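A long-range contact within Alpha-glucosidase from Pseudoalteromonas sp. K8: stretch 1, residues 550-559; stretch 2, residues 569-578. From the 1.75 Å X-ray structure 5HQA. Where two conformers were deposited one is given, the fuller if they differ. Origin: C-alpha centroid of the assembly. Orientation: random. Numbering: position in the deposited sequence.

Stretch 1 550-559: VPTDWQQSIA
Stretch 2 (569-578) VFARKERKRD

A beta bulge interrupts the pairing of these two antiparallel strands. Trp554 pairs with Glu574, but Gln556 pairs with Lys573, so the register shifts by one residue. Gln555 sits in the bulge, where the chain turns a corner, with phi/psi -83/-22; its neighbours Trp554 (-130/136) and Gln556 (-151/150) are extended. Lys573 O serves the bulge twice: it accepts from Gln555 N at 2.7 Å and, weakly, from Gln556 N at 3.5 Å.

Beyond the bulge the ladder is regular. The strand running through Ala559 and that of 569-574 are antiparallel, their N-to-C directions 173° apart and their axes 4.7 Å apart at closest approach. Gln556-Lys573 and Ile558-Ala571 are hydrogen-bonded pairs, with CA-CA distances of 5.2 and 5.3 Å. Ser557-Arg572 and Ala559-Phe570 are non-hydrogen-bonded pairs, with CA-CA distances of 4.2 and 4.4 Å. Lys573 N donates to Gln556 O (2.9 Å), Ile558 N to Ala571 O (2.8 Å), and Ala571 N to Ile558 O (2.9 Å). Before the bulge, Arg575 N donates to Asp553 O at 2.9 Å, nearly linear.

Ser557, Ala559, Phe570 and Arg572 share one face of the sheet. Arg572 is m, t, t with chi4 -103°. Its aliphatic part covers the buried Trp554 indole (chi1 m, chi2 99°): Arg572 CD lies 3.5 Å from the centroid of the five-membered ring of Trp554, over its face. Arg572 NH1 donates to Ser557 OG at 2.9 Å, with Ser557 in rotamer m. The long arginine thus supplies both a methylene surface and a polar end. Phe570 has an off-well chi1 of -107° and chi2 -77°. Ala559 CB lies over its face, 4.2 Å from the centroid of the Phe570 ring.

Gln556, Ile558, Ala571 and Lys573 point to the other face. Ile558 (m, t) is partly exposed. Gln556 (t, p, chi3 -87°) turns its end away, and Gln556 OE1 accepts from Ser557 N at 2.9 Å. Lys573 is t at all four chi angles. A water accepts from Lys573 NZ (2.8 Å) and donates to Gln555 OE1 (2.6 Å). Gln555 (p, t, chi3 -50°) also donates from NE2 to Glu574 O at 3.0 Å, fastening the bulge.

Earlier in stretch 1, Pro551 CG packs against CB of Glu574 (p, t, chi3 4°) at 3.7 Å. Asp553 (t) is buried. A water donates to Asp553 OD1 (2.5 Å) and accepts from Arg577 NH1 (2.6 Å). Another bridges Asp553 O (3.0 Å) and Arg575 O (2.8 Å). Arg575 is t, 129°, t, -151°. Asp553 OD1 to Arg577 NH1 is 4.0 Å, beyond a salt bridge. The contact buries 840 Å², both sides summed.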

# COMPACT_ATOMS: atom_id res chain seq x y z
N VAL A 550 -8.75 -15.64 11.66
CA VAL A 550 -7.47 -14.98 11.38
C VAL A 550 -7.48 -13.55 11.91
O VAL A 550 -8.47 -12.82 11.72
CB VAL A 550 -7.14 -15.04 9.88
CG1 VAL A 550 -8.13 -14.21 9.03
CG2 VAL A 550 -5.68 -14.63 9.62
N PRO A 551 -6.43 -13.10 12.59
CA PRO A 551 -6.33 -11.71 13.03
C PRO A 551 -5.85 -10.82 11.88
O PRO A 551 -5.54 -11.29 10.78
CB PRO A 551 -5.31 -11.77 14.17
CG PRO A 551 -4.45 -12.95 13.85
CD PRO A 551 -5.33 -13.94 13.12
N THR A 552 -5.83 -9.50 12.15
CA THR A 552 -5.35 -8.51 11.18
C THR A 552 -4.27 -7.62 11.79
O THR A 552 -3.90 -6.60 11.19
CB THR A 552 -6.49 -7.63 10.66
OG1 THR A 552 -6.94 -6.75 11.70
CG2 THR A 552 -7.67 -8.48 10.19
N ASP A 553 -3.77 -7.97 12.97
CA ASP A 553 -2.82 -7.15 13.69
C ASP A 553 -1.77 -8.08 14.28
O ASP A 553 -2.12 -9.09 14.91
CB ASP A 553 -3.54 -6.34 14.78
CG ASP A 553 -2.67 -5.24 15.37
OD1 ASP A 553 -2.89 -4.91 16.55
OD2 ASP A 553 -1.79 -4.72 14.65
N TRP A 554 -0.50 -7.77 14.07
CA TRP A 554 0.55 -8.76 14.24
C TRP A 554 1.65 -8.21 15.11
O TRP A 554 2.06 -7.05 14.94
CB TRP A 554 1.12 -9.17 12.87
CG TRP A 554 0.06 -9.54 11.87
CD1 TRP A 554 -0.45 -8.75 10.87
CD2 TRP A 554 -0.61 -10.80 11.77
NE1 TRP A 554 -1.40 -9.45 10.16
CE2 TRP A 554 -1.52 -10.71 10.70
CE3 TRP A 554 -0.54 -12.00 12.50
CZ2 TRP A 554 -2.34 -11.77 10.32
CZ3 TRP A 554 -1.36 -13.06 12.12
CH2 TRP A 554 -2.25 -12.93 11.04
N GLN A 555 2.15 -9.02 16.05
CA GLN A 555 3.32 -8.56 16.77
C GLN A 555 4.61 -8.83 16.02
O GLN A 555 5.61 -8.15 16.28
CB GLN A 555 3.39 -9.17 18.18
CG GLN A 555 3.22 -10.66 18.26
CD GLN A 555 3.48 -11.15 19.68
OE1 GLN A 555 4.50 -10.80 20.28
NE2 GLN A 555 2.56 -11.93 20.23
N GLN A 556 4.62 -9.79 15.09
CA GLN A 556 5.79 -10.02 14.25
C GLN A 556 5.34 -10.58 12.90
O GLN A 556 4.31 -11.25 12.81
CB GLN A 556 6.80 -10.97 14.92
CG GLN A 556 8.16 -11.05 14.21
CD GLN A 556 8.79 -9.67 13.92
OE1 GLN A 556 8.52 -9.05 12.88
NE2 GLN A 556 9.61 -9.18 14.85
N SER A 557 6.10 -10.27 11.86
CA SER A 557 5.87 -10.80 10.52
C SER A 557 7.22 -11.18 9.91
O SER A 557 8.23 -10.51 10.16
CB SER A 557 5.19 -9.77 9.60
OG SER A 557 3.87 -9.47 10.02
N ILE A 558 7.24 -12.27 9.13
CA ILE A 558 8.45 -12.73 8.45
C ILE A 558 8.06 -13.30 7.10
O ILE A 558 7.34 -14.30 7.04
CB ILE A 558 9.20 -13.82 9.23
CG1 ILE A 558 9.30 -13.48 10.72
CG2 ILE A 558 10.59 -14.04 8.61
CD1 ILE A 558 9.63 -14.67 11.60
N ALA A 559 8.56 -12.70 6.02
CA ALA A 559 8.50 -13.36 4.72
C ALA A 559 9.57 -14.44 4.71
O ALA A 559 10.77 -14.13 4.73
CB ALA A 559 8.68 -12.35 3.59
N VAL A 569 5.83 -16.78 0.83
CA VAL A 569 5.40 -17.44 2.05
C VAL A 569 5.60 -16.47 3.21
O VAL A 569 6.72 -16.01 3.44
CB VAL A 569 6.17 -18.74 2.32
CG1 VAL A 569 5.61 -19.44 3.57
CG2 VAL A 569 6.12 -19.66 1.11
N PHE A 570 4.52 -16.18 3.95
CA PHE A 570 4.56 -15.31 5.11
C PHE A 570 4.21 -16.11 6.35
O PHE A 570 3.30 -16.94 6.32
CB PHE A 570 3.55 -14.16 4.99
CG PHE A 570 4.16 -12.82 4.72
CD1 PHE A 570 4.77 -12.10 5.75
CD2 PHE A 570 4.07 -12.24 3.47
CE1 PHE A 570 5.31 -10.84 5.51
CE2 PHE A 570 4.60 -10.98 3.23
CZ PHE A 570 5.22 -10.28 4.25
N ALA A 571 4.93 -15.85 7.45
CA ALA A 571 4.52 -16.28 8.78
C ALA A 571 4.37 -15.03 9.65
O ALA A 571 5.23 -14.14 9.62
CB ALA A 571 5.54 -17.25 9.39
N ARG A 572 3.27 -14.95 10.41
CA ARG A 572 3.03 -13.80 11.27
C ARG A 572 2.48 -14.26 12.61
O ARG A 572 1.68 -15.20 12.68
CB ARG A 572 2.05 -12.80 10.63
CG ARG A 572 2.38 -12.38 9.21
CD ARG A 572 1.38 -11.34 8.73
NE ARG A 572 1.41 -11.13 7.28
CZ ARG A 572 1.98 -10.09 6.67
NH1 ARG A 572 2.60 -9.15 7.38
NH2 ARG A 572 1.92 -9.98 5.34
N LYS A 573 2.90 -13.58 13.68
CA LYS A 573 2.44 -13.89 15.03
C LYS A 573 1.44 -12.84 15.46
O LYS A 573 1.71 -11.64 15.36
CB LYS A 573 3.62 -13.93 16.01
CG LYS A 573 3.27 -14.62 17.32
CD LYS A 573 4.44 -14.60 18.31
CE LYS A 573 4.08 -15.38 19.57
NZ LYS A 573 5.19 -15.38 20.57
N GLU A 574 0.28 -13.29 15.96
CA GLU A 574 -0.80 -12.36 16.26
C GLU A 574 -0.41 -11.43 17.40
O GLU A 574 0.30 -11.82 18.33
CB GLU A 574 -2.07 -13.12 16.62
CG GLU A 574 -1.97 -13.83 17.93
CD GLU A 574 -3.14 -14.75 18.18
OE1 GLU A 574 -4.00 -14.88 17.28
OE2 GLU A 574 -3.20 -15.34 19.28
N ARG A 575 -0.85 -10.18 17.31
CA ARG A 575 -0.68 -9.26 18.42
C ARG A 575 -1.73 -9.53 19.49
O ARG A 575 -2.89 -9.80 19.18
CB ARG A 575 -0.78 -7.81 17.94
CG ARG A 575 -0.65 -6.79 19.06
CD ARG A 575 0.38 -5.77 18.71
NE ARG A 575 0.49 -4.68 19.67
CZ ARG A 575 0.87 -3.45 19.33
NH1 ARG A 575 1.16 -3.19 18.07
NH2 ARG A 575 0.96 -2.50 20.25
N LYS A 576 -1.31 -9.45 20.76
CA LYS A 576 -2.24 -9.61 21.87
C LYS A 576 -3.16 -8.39 21.94
O LYS A 576 -2.72 -7.28 22.23
CB LYS A 576 -1.49 -9.79 23.19
CG LYS A 576 -2.42 -9.84 24.39
CD LYS A 576 -1.63 -10.11 25.65
CE LYS A 576 -2.56 -10.15 26.85
NZ LYS A 576 -1.84 -10.62 28.08
N ARG A 577 -4.45 -8.62 21.70
CA ARG A 577 -5.45 -7.57 21.55
C ARG A 577 -6.80 -8.23 21.36
O ARG A 577 -6.90 -9.23 20.65
CB ARG A 577 -5.12 -6.67 20.36
CG ARG A 577 -5.97 -5.40 20.30
CD ARG A 577 -6.04 -4.74 18.90
NE ARG A 577 -6.84 -3.51 18.97
CZ ARG A 577 -6.35 -2.28 18.80
NH1 ARG A 577 -5.06 -2.11 18.51
NH2 ARG A 577 -7.15 -1.22 18.91
N ASP A 578 -7.85 -7.70 21.99
CA ASP A 578 -9.24 -8.15 21.77
C ASP A 578 -9.30 -9.64 22.13
O ASP A 578 -8.85 -10.02 23.22
CB ASP A 578 -9.68 -7.83 20.34
CG ASP A 578 -9.62 -6.35 20.02
OD1 ASP A 578 -9.87 -5.52 20.93
OD2 ASP A 578 -9.32 -6.03 18.84
O HOH W 1 0.88 -4.80 15.68
O HOH W 2 -4.34 -9.35 16.87
O HOH W 3 -2.66 -3.20 18.37
O HOH W 4 5.53 -12.80 21.60